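Local coordinates for protein serpin-ZX (Arabidopsis thaliana, PDB 3LE2) that inhibits proteases such as metacaspase-9 by offering a reactive centre loop whose cleavage leaves the enzyme covalently bound, and so helps control programmed cell death, at residues 41-47 against 59-63; 97-103 against 166-172; 106-112 against 310-314; 137-141 against 154-160; 285-291 against 325-331. All coordinates share one frame; numbering follows the deposited sequence. Where two conformers were deposited one is given.

Contact 1 of 5, residues 41-47 against 59-63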
# COMPACT_ATOMS: atom_id res chain seq x y z
N ASN A 41 -8.98 -0.11 0.24
CA ASN A 41 -10.08 -1.07 0.34
C ASN A 41 -10.86 -0.91 1.63
O ASN A 41 -12.06 -1.20 1.68
CB ASN A 41 -9.59 -2.51 0.15
CG ASN A 41 -9.18 -2.80 -1.29
OD1 ASN A 41 -9.43 -1.98 -2.19
ND2 ASN A 41 -8.58 -3.95 -1.53
N VAL A 42 -10.18 -0.43 2.67
CA VAL A 42 -10.84 -0.03 3.92
C VAL A 42 -11.82 1.13 3.71
O VAL A 42 -12.92 1.13 4.24
CB VAL A 42 -9.82 0.38 5.00
CG1 VAL A 42 -10.50 1.22 6.08
CG2 VAL A 42 -9.14 -0.85 5.60
N VAL A 43 -11.42 2.12 2.91
CA VAL A 43 -12.32 3.21 2.56
C VAL A 43 -13.53 2.72 1.75
O VAL A 43 -14.68 3.08 2.05
CB VAL A 43 -11.61 4.33 1.78
CG1 VAL A 43 -12.59 5.42 1.41
CG2 VAL A 43 -10.48 4.91 2.60
N LEU A 44 -13.27 1.92 0.72
CA LEU A 44 -14.33 1.38 -0.13
C LEU A 44 -15.31 0.52 0.67
O LEU A 44 -16.52 0.55 0.41
CB LEU A 44 -13.75 0.61 -1.32
CG LEU A 44 -12.95 1.47 -2.31
CD1 LEU A 44 -12.25 0.61 -3.35
CD2 LEU A 44 -13.84 2.51 -2.99
N SER A 45 -14.81 -0.21 1.67
CA SER A 45 -15.68 -0.96 2.59
C SER A 45 -16.58 -0.02 3.41
O SER A 45 -17.76 -0.29 3.61
CB SER A 45 -14.84 -1.82 3.54
OG SER A 45 -14.05 -2.76 2.82
N ILE A 46 -16.02 1.08 3.89
CA ILE A 46 -16.79 2.11 4.57
C ILE A 46 -17.89 2.70 3.67
O ILE A 46 -19.02 2.90 4.09
CB ILE A 46 -15.87 3.23 5.09
CG1 ILE A 46 -14.99 2.68 6.21
CG2 ILE A 46 -16.69 4.40 5.60
CD1 ILE A 46 -13.91 3.62 6.67
N ILE A 47 -17.56 2.93 2.40
CA ILE A 47 -18.52 3.47 1.46
C ILE A 47 -19.62 2.47 1.12
O ILE A 47 -20.79 2.82 1.00
CB ILE A 47 -17.83 3.90 0.16
CG1 ILE A 47 -16.84 5.02 0.44
CG2 ILE A 47 -18.87 4.30 -0.88
CD1 ILE A 47 -15.92 5.33 -0.72
N ILE A 59 -19.49 -2.14 -5.57
CA ILE A 59 -18.34 -2.10 -4.68
C ILE A 59 -18.08 -3.50 -4.14
O ILE A 59 -16.94 -3.96 -4.09
CB ILE A 59 -18.57 -1.08 -3.53
CG1 ILE A 59 -18.85 0.31 -4.10
CG2 ILE A 59 -17.37 -1.03 -2.59
CD1 ILE A 59 -19.34 1.29 -3.06
N LEU A 60 -19.15 -4.18 -3.75
CA LEU A 60 -19.04 -5.55 -3.25
C LEU A 60 -18.26 -6.44 -4.23
O LEU A 60 -17.42 -7.23 -3.82
CB LEU A 60 -20.42 -6.16 -3.00
CG LEU A 60 -21.12 -5.74 -1.71
CD1 LEU A 60 -22.48 -6.42 -1.59
CD2 LEU A 60 -20.24 -6.08 -0.53
N SER A 61 -18.56 -6.30 -5.52
CA SER A 61 -17.90 -7.11 -6.53
C SER A 61 -16.47 -6.66 -6.76
O SER A 61 -15.60 -7.46 -7.09
CB SER A 61 -18.69 -7.09 -7.85
OG SER A 61 -19.99 -7.64 -7.66
N PHE A 62 -16.21 -5.37 -6.56
CA PHE A 62 -14.87 -4.85 -6.73
C PHE A 62 -13.96 -5.39 -5.63
O PHE A 62 -12.76 -5.61 -5.85
CB PHE A 62 -14.87 -3.32 -6.70
CG PHE A 62 -13.52 -2.70 -6.90
CD1 PHE A 62 -13.06 -2.40 -8.17
CD2 PHE A 62 -12.70 -2.42 -5.81
CE1 PHE A 62 -11.80 -1.82 -8.36
CE2 PHE A 62 -11.44 -1.84 -5.98
CZ PHE A 62 -10.99 -1.54 -7.26
N LEU A 63 -14.54 -5.60 -4.46
CA LEU A 63 -13.76 -5.93 -3.27
C LEU A 63 -13.72 -7.42 -2.99
O LEU A 63 -13.02 -7.86 -2.08
CB LEU A 63 -14.34 -5.18 -2.07
CG LEU A 63 -14.07 -3.67 -2.06
CD1 LEU A 63 -14.80 -3.01 -0.89
CD2 LEU A 63 -12.56 -3.41 -2.01
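L44, on helix 41-47, has three apolar partners on helix 59-63. Its CB lies 3.8 Å from L63 CD1 and 4.2 Å from I59 CG2, and its CD1 comes obliquely to the F62 ring, 3.7 Å from CE2. I59 uses two branches: CG2 reaches the L44 carbonyl oxygen O at 3.5 Å, while CD1 at the other end crosses I47 at about a right angle, 3.7 Å from CG2.

Polar groups meet hydrocarbon at one end of the contact. The N41 side chain and that of L63 slide past each other in opposite directions, with N41 OD1 3.4 Å from L63 CD2; the same oxygen sits near the plane of the F62 ring, at its edge. The S45 hydroxyl has L63 CD1 beside it, but with chi1 at -59° OG turns back along its own helix and bonds to N41 O at 2.8 Å. That oxygen also accepts from S45 N, the two donors arriving from opposite faces of its carbonyl plane.

The helices run nearly antiparallel, at 153°. L71 of helix 68-83 packs on S45 and L63, Q12 of helix 5-25 touches N41 and L63, and I47 leans on F169 of strand 167-176. No hydrogen bond crosses between the segments: the pairing rests on apolar packing, and the hydroxyl buried in it is satisfied within its own helix.

Contact 2 of 5, residues 97-103 against 166-172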
# COMPACT_ATOMS: atom_id res chain seq x y z
N ALA A 97 -4.29 6.63 9.74
CA ALA A 97 -5.21 7.75 9.83
C ALA A 97 -6.40 7.44 8.93
O ALA A 97 -6.23 7.20 7.74
CB ALA A 97 -4.55 9.05 9.42
N ASN A 98 -7.59 7.47 9.50
CA ASN A 98 -8.76 7.07 8.77
C ASN A 98 -10.01 7.86 9.17
O ASN A 98 -10.50 7.77 10.30
CB ASN A 98 -8.97 5.56 8.98
CG ASN A 98 -9.96 5.00 8.03
OD1 ASN A 98 -10.01 5.38 6.86
ND2 ASN A 98 -10.79 4.10 8.52
N GLY A 99 -10.53 8.65 8.24
CA GLY A 99 -11.63 9.54 8.57
C GLY A 99 -12.50 9.96 7.41
O GLY A 99 -12.09 9.91 6.25
N ALA A 100 -13.72 10.39 7.74
CA ALA A 100 -14.65 10.93 6.76
C ALA A 100 -15.18 12.29 7.21
O ALA A 100 -15.49 12.50 8.37
CB ALA A 100 -15.80 9.95 6.55
N TRP A 101 -15.28 13.21 6.27
CA TRP A 101 -15.84 14.53 6.53
C TRP A 101 -16.93 14.80 5.52
O TRP A 101 -16.79 14.52 4.33
CB TRP A 101 -14.76 15.62 6.41
CG TRP A 101 -13.85 15.78 7.62
CD1 TRP A 101 -13.91 16.77 8.57
CD2 TRP A 101 -12.76 14.92 8.00
NE1 TRP A 101 -12.93 16.58 9.52
CE2 TRP A 101 -12.21 15.46 9.19
CE3 TRP A 101 -12.20 13.76 7.45
CZ2 TRP A 101 -11.12 14.87 9.83
CZ3 TRP A 101 -11.13 13.18 8.09
CH2 TRP A 101 -10.60 13.73 9.27
N ILE A 102 -18.02 15.39 5.99
CA ILE A 102 -19.12 15.70 5.10
C ILE A 102 -19.49 17.17 5.26
O ILE A 102 -19.35 17.74 6.35
CB ILE A 102 -20.33 14.79 5.43
CG1 ILE A 102 -21.24 14.65 4.22
CG2 ILE A 102 -21.08 15.29 6.67
CD1 ILE A 102 -22.13 13.47 4.31
N ASP A 103 -19.96 17.82 4.19
CA ASP A 103 -20.39 19.20 4.36
C ASP A 103 -21.48 19.28 5.42
O ASP A 103 -22.42 18.48 5.42
CB ASP A 103 -20.91 19.82 3.07
CG ASP A 103 -21.15 21.31 3.24
OD1 ASP A 103 -20.20 21.99 3.67
OD2 ASP A 103 -22.28 21.78 2.99
N LYS A 166 -18.57 17.93 -0.92
CA LYS A 166 -19.66 17.42 -0.08
C LYS A 166 -19.21 16.31 0.84
O LYS A 166 -19.53 16.33 2.02
CB LYS A 166 -20.83 16.95 -0.94
CG LYS A 166 -21.47 18.07 -1.77
CD LYS A 166 -22.03 19.18 -0.87
CE LYS A 166 -22.60 20.32 -1.70
NZ LYS A 166 -22.87 21.54 -0.87
N LEU A 167 -18.47 15.35 0.29
CA LEU A 167 -18.05 14.18 1.06
C LEU A 167 -16.65 13.70 0.68
O LEU A 167 -16.38 13.37 -0.47
CB LEU A 167 -19.05 13.02 0.88
CG LEU A 167 -18.70 11.70 1.56
CD1 LEU A 167 -18.69 11.80 3.08
CD2 LEU A 167 -19.68 10.64 1.11
N ILE A 168 -15.76 13.67 1.67
CA ILE A 168 -14.39 13.23 1.44
C ILE A 168 -13.94 12.17 2.44
O ILE A 168 -14.46 12.08 3.56
CB ILE A 168 -13.39 14.40 1.50
CG1 ILE A 168 -13.32 14.96 2.92
CG2 ILE A 168 -13.75 15.46 0.47
CD1 ILE A 168 -12.23 15.99 3.14
N PHE A 169 -12.97 11.37 2.03
CA PHE A 169 -12.32 10.45 2.93
C PHE A 169 -10.84 10.78 2.95
O PHE A 169 -10.25 11.11 1.92
CB PHE A 169 -12.57 9.01 2.48
CG PHE A 169 -14.00 8.60 2.62
CD1 PHE A 169 -14.46 8.06 3.82
CD2 PHE A 169 -14.89 8.78 1.58
CE1 PHE A 169 -15.79 7.70 3.96
CE2 PHE A 169 -16.21 8.42 1.72
CZ PHE A 169 -16.66 7.88 2.91
N ALA A 170 -10.24 10.75 4.12
CA ALA A 170 -8.82 11.01 4.21
C ALA A 170 -8.20 9.83 4.89
O ALA A 170 -8.63 9.44 5.98
CB ALA A 170 -8.53 12.30 4.97
N ASN A 171 -7.21 9.23 4.24
CA ASN A 171 -6.61 8.01 4.73
C ASN A 171 -5.10 8.04 4.57
O ASN A 171 -4.58 8.50 3.55
CB ASN A 171 -7.23 6.80 4.02
CG ASN A 171 -6.68 5.49 4.55
OD1 ASN A 171 -5.49 5.21 4.43
ND2 ASN A 171 -7.55 4.67 5.14
N ALA A 172 -4.39 7.56 5.58
CA ALA A 172 -2.93 7.53 5.52
C ALA A 172 -2.41 6.29 6.22
O ALA A 172 -3.00 5.82 7.18
CB ALA A 172 -2.34 8.79 6.14
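K166 O receives D103 N at 2.7 Å, the shortest bond of this antiparallel pairing, and the CA-H of I102 approaches the same oxygen. From there the backbones pair in register through the hydrogen-bonded couples W101-I168, G99-A170 and A97-A172, each joined by two N-H...O bonds. At the D103 end the carboxylate runs alongside the K166 chain. OD2 bonds to S105 OG, and its salt bridge to K166 NZ is long, at 3.9 Å.

On one face, the W101 indole stretches back over G99, bringing CZ3 to 4.2 Å from A170 CB. The indole occupies the side of G99 where there is no side chain. W143 meets this indole edge-to-face.

The other face carries A100 CB, 3.4 Å from F169 CE1, and the two amides of N98 and N171, whose planes are 65° apart. N171 ND2 gives a bent bond (138° at the hydrogen) to N98 OD1 at 3.1 Å, arriving from above the carbonyl plane. V43 and I47 of helix 37-49 pack on F169, and I46 on N98. With strand 123-127 hydrogen-bonded along the far edge of 97-103, this is part of sheet A, the large central sheet of the serpin fold.

Contact 3 of 5, residues 106-112 against 310-314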
# COMPACT_ATOMS: atom_id res chain seq x y z
N LEU A 106 -25.09 18.49 5.82
CA LEU A 106 -25.50 17.11 5.96
C LEU A 106 -25.09 16.59 7.33
O LEU A 106 -24.45 17.29 8.11
CB LEU A 106 -24.88 16.25 4.86
CG LEU A 106 -25.15 16.73 3.44
CD1 LEU A 106 -24.14 16.19 2.45
CD2 LEU A 106 -26.56 16.36 3.03
N SER A 107 -25.49 15.36 7.61
CA SER A 107 -25.16 14.69 8.86
C SER A 107 -25.27 13.19 8.64
O SER A 107 -26.15 12.72 7.92
CB SER A 107 -26.08 15.17 9.98
OG SER A 107 -27.38 15.45 9.49
N PHE A 108 -24.35 12.44 9.23
CA PHE A 108 -24.34 10.99 9.09
C PHE A 108 -25.43 10.42 9.96
O PHE A 108 -25.76 11.01 10.99
CB PHE A 108 -22.99 10.41 9.53
CG PHE A 108 -21.82 10.91 8.74
CD1 PHE A 108 -21.63 10.51 7.42
CD2 PHE A 108 -20.90 11.79 9.30
CE1 PHE A 108 -20.54 10.98 6.68
CE2 PHE A 108 -19.82 12.26 8.57
CZ PHE A 108 -19.63 11.86 7.26
N LYS A 109 -26.00 9.29 9.55
CA LYS A 109 -26.88 8.54 10.42
C LYS A 109 -26.06 8.14 11.62
O LYS A 109 -24.98 7.58 11.46
CB LYS A 109 -27.39 7.27 9.73
CG LYS A 109 -28.50 7.50 8.74
CD LYS A 109 -29.13 6.19 8.27
CE LYS A 109 -30.24 6.44 7.25
NZ LYS A 109 -30.98 5.20 6.90
N PRO A 110 -26.57 8.42 12.82
CA PRO A 110 -25.86 8.04 14.05
C PRO A 110 -25.32 6.62 13.97
O PRO A 110 -24.20 6.36 14.40
CB PRO A 110 -26.96 8.12 15.11
CG PRO A 110 -27.86 9.20 14.60
CD PRO A 110 -27.86 9.07 13.10
N SER A 111 -26.13 5.72 13.40
CA SER A 111 -25.76 4.32 13.27
C SER A 111 -24.51 4.14 12.42
O SER A 111 -23.60 3.40 12.79
CB SER A 111 -26.93 3.53 12.68
OG SER A 111 -27.52 4.22 11.59
N PHE A 112 -24.48 4.81 11.27
CA PHE A 112 -23.30 4.83 10.41
C PHE A 112 -22.06 5.30 11.18
O PHE A 112 -20.97 4.74 11.03
CB PHE A 112 -23.57 5.72 9.19
CG PHE A 112 -22.43 5.77 8.21
CD1 PHE A 112 -22.24 4.75 7.29
CD2 PHE A 112 -21.56 6.85 8.19
CE1 PHE A 112 -21.20 4.79 6.39
CE2 PHE A 112 -20.52 6.90 7.29
CZ PHE A 112 -20.33 5.86 6.39
N THR A 310 -27.43 6.40 0.06
CA THR A 310 -28.69 6.61 0.76
C THR A 310 -28.66 6.04 2.18
O THR A 310 -29.56 6.32 2.98
CB THR A 310 -29.86 6.01 -0.04
OG1 THR A 310 -29.55 4.65 -0.38
CG2 THR A 310 -30.08 6.81 -1.32
N GLU A 311 -27.63 5.26 2.48
CA GLU A 311 -27.49 4.69 3.82
C GLU A 311 -26.45 5.42 4.67
O GLU A 311 -26.05 4.94 5.73
CB GLU A 311 -27.13 3.21 3.73
CG GLU A 311 -28.19 2.36 3.02
CD GLU A 311 -29.59 2.64 3.54
OE1 GLU A 311 -29.84 2.47 4.75
OE2 GLU A 311 -30.45 3.03 2.71
N MET A 312 -26.01 6.59 4.23
CA MET A 312 -24.92 7.24 4.92
C MET A 312 -25.39 8.46 5.74
O MET A 312 -24.94 8.69 6.87
CB MET A 312 -23.85 7.62 3.91
CG MET A 312 -22.49 7.87 4.50
SD MET A 312 -21.32 8.28 3.19
CE MET A 312 -20.98 6.66 2.48
N VAL A 313 -26.30 9.23 5.16
CA VAL A 313 -26.82 10.44 5.81
C VAL A 313 -28.23 10.25 6.34
O VAL A 313 -28.75 9.13 6.37
CB VAL A 313 -26.81 11.64 4.86
CG1 VAL A 313 -25.38 12.08 4.59
CG2 VAL A 313 -27.52 11.28 3.57
N GLU A 314 -28.86 11.35 6.75
CA GLU A 314 -30.18 11.27 7.38
C GLU A 314 -31.32 11.73 6.47
O GLU A 314 -32.41 11.14 6.49
CB GLU A 314 -30.19 12.03 8.70
CG GLU A 314 -29.24 11.43 9.73
CD GLU A 314 -29.20 12.21 11.03
OE1 GLU A 314 -28.70 13.36 11.03
OE2 GLU A 314 -29.66 11.67 12.06
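M312 puts CG over a face of the F112 ring, with its sulfur oblique to it, a Met-aromatic contact that joins the start of helix 110-119 to the loop 310-314 at one end of the serpin body. The CH-pi part is the closer: M312 CG stands 3.6 Å from the F112 ring centroid, 18° off the normal and shifted toward the rim at CZ. SD is more distant. With CG of M312 opposite its backbone N (chi1 -160°), the chain also runs alongside F108, pointing the same way, and CG comes 4.0 Å from F108 CD1. The F108 ring meets M312 O at its edge, in plane.

That carbonyl oxygen accepts K109 N at 2.9 Å, just ahead of the helix, while F108 and V313 form a single backbone bridge. Beyond them I102 packs on F108 and V313, and L167 on F108 and M312. The extended E314 chain passes F108 O and brings OE2 to 3.3 Å from P110 CD. Its OE1 takes the S107 OG hydrogen bond, 2.9 Å long, on the lone pair facing away from OE2.

Contact 4 of 5, residues 137-141 against 154-160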
# COMPACT_ATOMS: atom_id res chain seq x y z
N ILE A 137 -9.35 21.92 4.99
CA ILE A 137 -8.12 21.28 4.52
C ILE A 137 -7.03 21.25 5.61
O ILE A 137 -6.45 20.20 5.89
CB ILE A 137 -7.57 21.98 3.26
CG1 ILE A 137 -8.59 21.90 2.13
CG2 ILE A 137 -6.22 21.38 2.84
CD1 ILE A 137 -8.23 22.74 0.91
N ALA A 138 -6.77 22.40 6.23
CA ALA A 138 -5.74 22.45 7.28
C ALA A 138 -6.15 21.61 8.47
O ALA A 138 -5.32 20.91 9.06
CB ALA A 138 -5.46 23.90 7.71
N GLU A 139 -7.43 21.69 8.82
CA GLU A 139 -7.97 20.93 9.94
C GLU A 139 -7.80 19.42 9.74
O GLU A 139 -7.38 18.71 10.65
CB GLU A 139 -9.44 21.29 10.17
CG GLU A 139 -10.16 20.41 11.21
CD GLU A 139 -11.62 20.80 11.43
OE1 GLU A 139 -12.30 21.17 10.45
OE2 GLU A 139 -12.08 20.72 12.59
N VAL A 140 -8.12 18.94 8.54
CA VAL A 140 -7.98 17.52 8.22
C VAL A 140 -6.51 17.13 8.26
O VAL A 140 -6.14 16.07 8.80
CB VAL A 140 -8.59 17.18 6.84
CG1 VAL A 140 -8.32 15.74 6.47
CG2 VAL A 140 -10.10 17.46 6.82
N ASN A 141 -5.66 17.99 7.72
CA ASN A 141 -4.23 17.74 7.79
C ASN A 141 -3.68 17.68 9.21
O ASN A 141 -2.91 16.78 9.54
CB ASN A 141 -3.45 18.71 6.90
CG ASN A 141 -3.50 18.31 5.45
OD1 ASN A 141 -3.78 17.16 5.14
ND2 ASN A 141 -3.27 19.25 4.55
N GLU A 154 0.58 15.91 5.61
CA GLU A 154 -0.23 16.64 4.64
C GLU A 154 -1.01 15.75 3.66
O GLU A 154 -0.71 15.71 2.47
CB GLU A 154 0.66 17.59 3.84
CG GLU A 154 -0.05 18.34 2.74
CD GLU A 154 0.68 19.61 2.34
OE1 GLU A 154 1.24 20.28 3.23
OE2 GLU A 154 0.68 19.95 1.13
N VAL A 155 -2.02 15.05 4.17
CA VAL A 155 -2.86 14.20 3.32
C VAL A 155 -3.60 14.97 2.21
O VAL A 155 -3.62 14.52 1.08
CB VAL A 155 -3.85 13.35 4.14
CG1 VAL A 155 -4.42 12.23 3.26
CG2 VAL A 155 -3.14 12.77 5.34
N LEU A 156 -4.20 16.12 2.53
CA LEU A 156 -4.86 16.92 1.50
C LEU A 156 -3.94 18.02 0.96
O LEU A 156 -3.40 18.79 1.74
CB LEU A 156 -6.16 17.55 2.03
CG LEU A 156 -7.46 16.72 2.04
CD1 LEU A 156 -7.31 15.46 2.86
CD2 LEU A 156 -8.57 17.56 2.58
N PRO A 157 -3.73 18.07 -0.37
CA PRO A 157 -2.91 19.12 -0.97
C PRO A 157 -3.65 20.45 -0.96
O PRO A 157 -4.88 20.47 -0.92
CB PRO A 157 -2.75 18.67 -2.43
CG PRO A 157 -3.09 17.23 -2.44
CD PRO A 157 -4.12 17.05 -1.37
N GLU A 158 -2.91 21.55 -1.00
CA GLU A 158 -3.53 22.86 -1.09
C GLU A 158 -4.54 22.87 -2.24
O GLU A 158 -4.29 22.29 -3.30
CB GLU A 158 -2.47 23.95 -1.26
CG GLU A 158 -1.61 24.15 -0.01
CD GLU A 158 -0.75 25.41 -0.06
OE1 GLU A 158 0.43 25.30 -0.47
OE2 GLU A 158 -1.24 26.51 0.30
N GLY A 159 -5.69 23.49 -2.01
CA GLY A 159 -6.71 23.66 -3.03
C GLY A 159 -7.44 22.39 -3.41
O GLY A 159 -8.12 22.35 -4.43
N SER A 160 -7.31 21.34 -2.61
CA SER A 160 -7.89 20.05 -2.99
C SER A 160 -9.39 19.94 -2.68
O SER A 160 -10.09 19.15 -3.31
CB SER A 160 -7.10 18.89 -2.38
OG SER A 160 -7.27 18.82 -0.98
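N141 uses both ends of its amide on the main chain of L156. CG lies beside the backbone N (chi1 -79°), and a small twist of -21° in chi2 turns the edge of the amide to the loop. OD1 accepts L156 N on a lone pair, at 2.8 Å, and ND2 gives to L156 O at 2.9 Å in a nearly straight bond of 175°, with that oxygen in the amide plane. Two bonds fix the amide's rotation.

Helix 129-147 is the one that lies across sheet A in serpins, and 154-160 is the loop that leads back from it, running between helix and sheet. L156 reaches up to the helix with CB 3.9 Å from I137 CG2 and CD1 3.8 Å from V140 CG1, while I168, A170 and F328 of the sheet receive the same side chain.

I137 is extended toward CD1, which meets G159 N and S160 N, both at 3.9 Å, in the type II turn 157-160. There G159 takes a positive phi, and S160 OG bonds to P157 O at 2.9 Å on a lone pair.

Contact 5 of 5, residues 285-291 against 325-331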
# COMPACT_ATOMS: atom_id res chain seq x y z
N SER A 285 7.50 9.88 -0.16
CA SER A 285 6.09 9.77 0.16
C SER A 285 5.30 9.96 -1.13
O SER A 285 5.83 10.41 -2.14
CB SER A 285 5.69 10.81 1.20
OG SER A 285 5.70 12.10 0.63
N PHE A 286 4.02 9.61 -1.09
CA PHE A 286 3.21 9.72 -2.28
C PHE A 286 1.76 9.84 -1.87
O PHE A 286 1.30 9.16 -0.96
CB PHE A 286 3.42 8.51 -3.21
CG PHE A 286 2.62 8.57 -4.47
CD1 PHE A 286 3.12 9.20 -5.59
CD2 PHE A 286 1.33 8.04 -4.51
CE1 PHE A 286 2.36 9.29 -6.74
CE2 PHE A 286 0.57 8.13 -5.66
CZ PHE A 286 1.08 8.74 -6.78
N GLY A 287 1.04 10.73 -2.53
CA GLY A 287 -0.34 10.97 -2.19
C GLY A 287 -1.16 11.20 -3.43
O GLY A 287 -0.66 11.70 -4.46
N PHE A 288 -2.43 10.83 -3.35
CA PHE A 288 -3.30 11.03 -4.48
C PHE A 288 -4.74 10.95 -4.05
O PHE A 288 -5.05 10.45 -2.96
CB PHE A 288 -2.97 10.04 -5.62
CG PHE A 288 -3.39 8.61 -5.35
CD1 PHE A 288 -2.71 7.82 -4.43
CD2 PHE A 288 -4.45 8.05 -6.04
CE1 PHE A 288 -3.09 6.49 -4.20
CE2 PHE A 288 -4.84 6.73 -5.81
CZ PHE A 288 -4.16 5.95 -4.89
N ASP A 289 -5.61 11.49 -4.89
CA ASP A 289 -7.04 11.33 -4.74
C ASP A 289 -7.44 10.11 -5.56
O ASP A 289 -7.37 10.12 -6.79
CB ASP A 289 -7.75 12.58 -5.26
CG ASP A 289 -9.27 12.49 -5.15
OD1 ASP A 289 -9.80 11.39 -4.84
OD2 ASP A 289 -9.94 13.52 -5.38
N ALA A 290 -7.86 9.04 -4.89
CA ALA A 290 -8.12 7.76 -5.58
C ALA A 290 -9.32 7.81 -6.51
O ALA A 290 -9.52 6.89 -7.30
CB ALA A 290 -8.29 6.63 -4.56
N SER A 291 -10.13 8.86 -6.40
CA SER A 291 -11.46 8.86 -7.01
C SER A 291 -11.41 8.61 -8.52
O SER A 291 -12.16 7.78 -9.05
CB SER A 291 -12.24 10.13 -6.65
OG SER A 291 -11.68 11.26 -7.29
N SER A 325 -16.95 12.83 -3.02
CA SER A 325 -16.23 13.87 -3.75
C SER A 325 -14.78 13.47 -3.99
O SER A 325 -14.24 13.62 -5.10
CB SER A 325 -16.28 15.20 -2.97
OG SER A 325 -17.61 15.54 -2.60
N ASN A 326 -14.13 12.95 -2.94
CA ASN A 326 -12.72 12.64 -3.01
C ASN A 326 -12.37 11.53 -2.05
O ASN A 326 -12.99 11.37 -0.99
CB ASN A 326 -11.85 13.83 -2.61
CG ASN A 326 -12.32 15.15 -3.19
OD1 ASN A 326 -13.28 15.76 -2.70
ND2 ASN A 326 -11.62 15.62 -4.21
N ILE A 327 -11.34 10.78 -2.42
CA ILE A 327 -10.72 9.85 -1.50
C ILE A 327 -9.24 10.16 -1.47
O ILE A 327 -8.48 9.74 -2.35
CB ILE A 327 -10.97 8.38 -1.90
CG1 ILE A 327 -12.47 8.08 -1.93
CG2 ILE A 327 -10.24 7.44 -0.93
CD1 ILE A 327 -12.81 6.73 -2.58
N PHE A 328 -8.85 10.91 -0.45
CA PHE A 328 -7.46 11.37 -0.28
C PHE A 328 -6.62 10.32 0.45
O PHE A 328 -6.94 9.91 1.57
CB PHE A 328 -7.44 12.70 0.48
CG PHE A 328 -8.08 13.84 -0.27
CD1 PHE A 328 -9.30 14.37 0.15
CD2 PHE A 328 -7.47 14.38 -1.40
CE1 PHE A 328 -9.90 15.44 -0.54
CE2 PHE A 328 -8.05 15.44 -2.10
CZ PHE A 328 -9.27 15.97 -1.67
N HIS A 329 -5.54 9.89 -0.20
CA HIS A 329 -4.66 8.87 0.38
C HIS A 329 -3.20 9.29 0.39
O HIS A 329 -2.69 9.86 -0.58
CB HIS A 329 -4.81 7.53 -0.36
CG HIS A 329 -3.90 6.45 0.15
ND1 HIS A 329 -4.06 5.86 1.39
CD2 HIS A 329 -2.83 5.84 -0.41
CE1 HIS A 329 -3.12 4.95 1.57
NE2 HIS A 329 -2.37 4.91 0.49
N LYS A 330 -2.52 8.99 1.48
CA LYS A 330 -1.11 9.27 1.58
C LYS A 330 -0.37 8.09 2.21
O LYS A 330 -0.85 7.46 3.16
CB LYS A 330 -0.88 10.54 2.42
CG LYS A 330 0.60 10.94 2.56
CD LYS A 330 1.05 11.90 1.46
CE LYS A 330 1.93 13.00 2.03
NZ LYS A 330 2.04 14.18 1.13
N ALA A 331 0.81 7.83 1.66
CA ALA A 331 1.67 6.76 2.09
C ALA A 331 3.11 7.22 1.96
O ALA A 331 3.41 8.12 1.18
CB ALA A 331 1.43 5.54 1.21
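F288 and H329 cross obliquely, with F288 CE1 at the edge of the imidazole, near its plane and 3.9 Å from H329 CD2. Both imidazole nitrogens are engaged: NE2 with S36 N, and ND1 weakly with N171 OD1. The D289 carboxylate is a second flat group. Its OD1 has three donors, each well out of the plane: I327 N at 2.9 Å on one face, S291 N at 3.0 Å and S291 OG at 3.1 Å on the other. OD2 takes N326 ND2 at 2.9 Å on its syn side, with the amide and carboxylate planes 41° apart, and lies obliquely to the F328 ring. A chi1 of 179° swings the carboxylate away from its own backbone N and across to 325-331, while its bond to S291 N caps the turn into helix 291-296. So many donors would probably favour the charged carboxylate.

Between the strands, F286-A331 and F288-H329 are antiparallel hydrogen-bonded pairs, and A290 N continues to I327 O at 2.7 Å where 285-291 leaves the sheet.

Strand 167-176 hydrogen-bonds to the other edge of 325-331. Strand 33-35 and helix 37-49 cover the face bearing H329, while L156 and S160 pack on F328 from the reverse side.

Overall arrangement
From the N terminus, contact 1 closes first, a short helix pair. Contact 2 then opens at 97-103 and contact 3 at 106-112. Contact 4 opens and closes within the spans of both contacts 2 and 3; contact 2 ends at 166-172 with contact 3 still open, so contacts 2 and 3 cross. Contact 5 starts at 285-291 before contact 3 ends at 310-314, so these cross too, and 325-331 finishes the series. Contacts 2 and 5 share one sheet through neighbouring strands 167-176 and 326-335. Contact 1 packs on one face of that sheet, contact 4 on the other, and contact 3 at the end near I102 and L167.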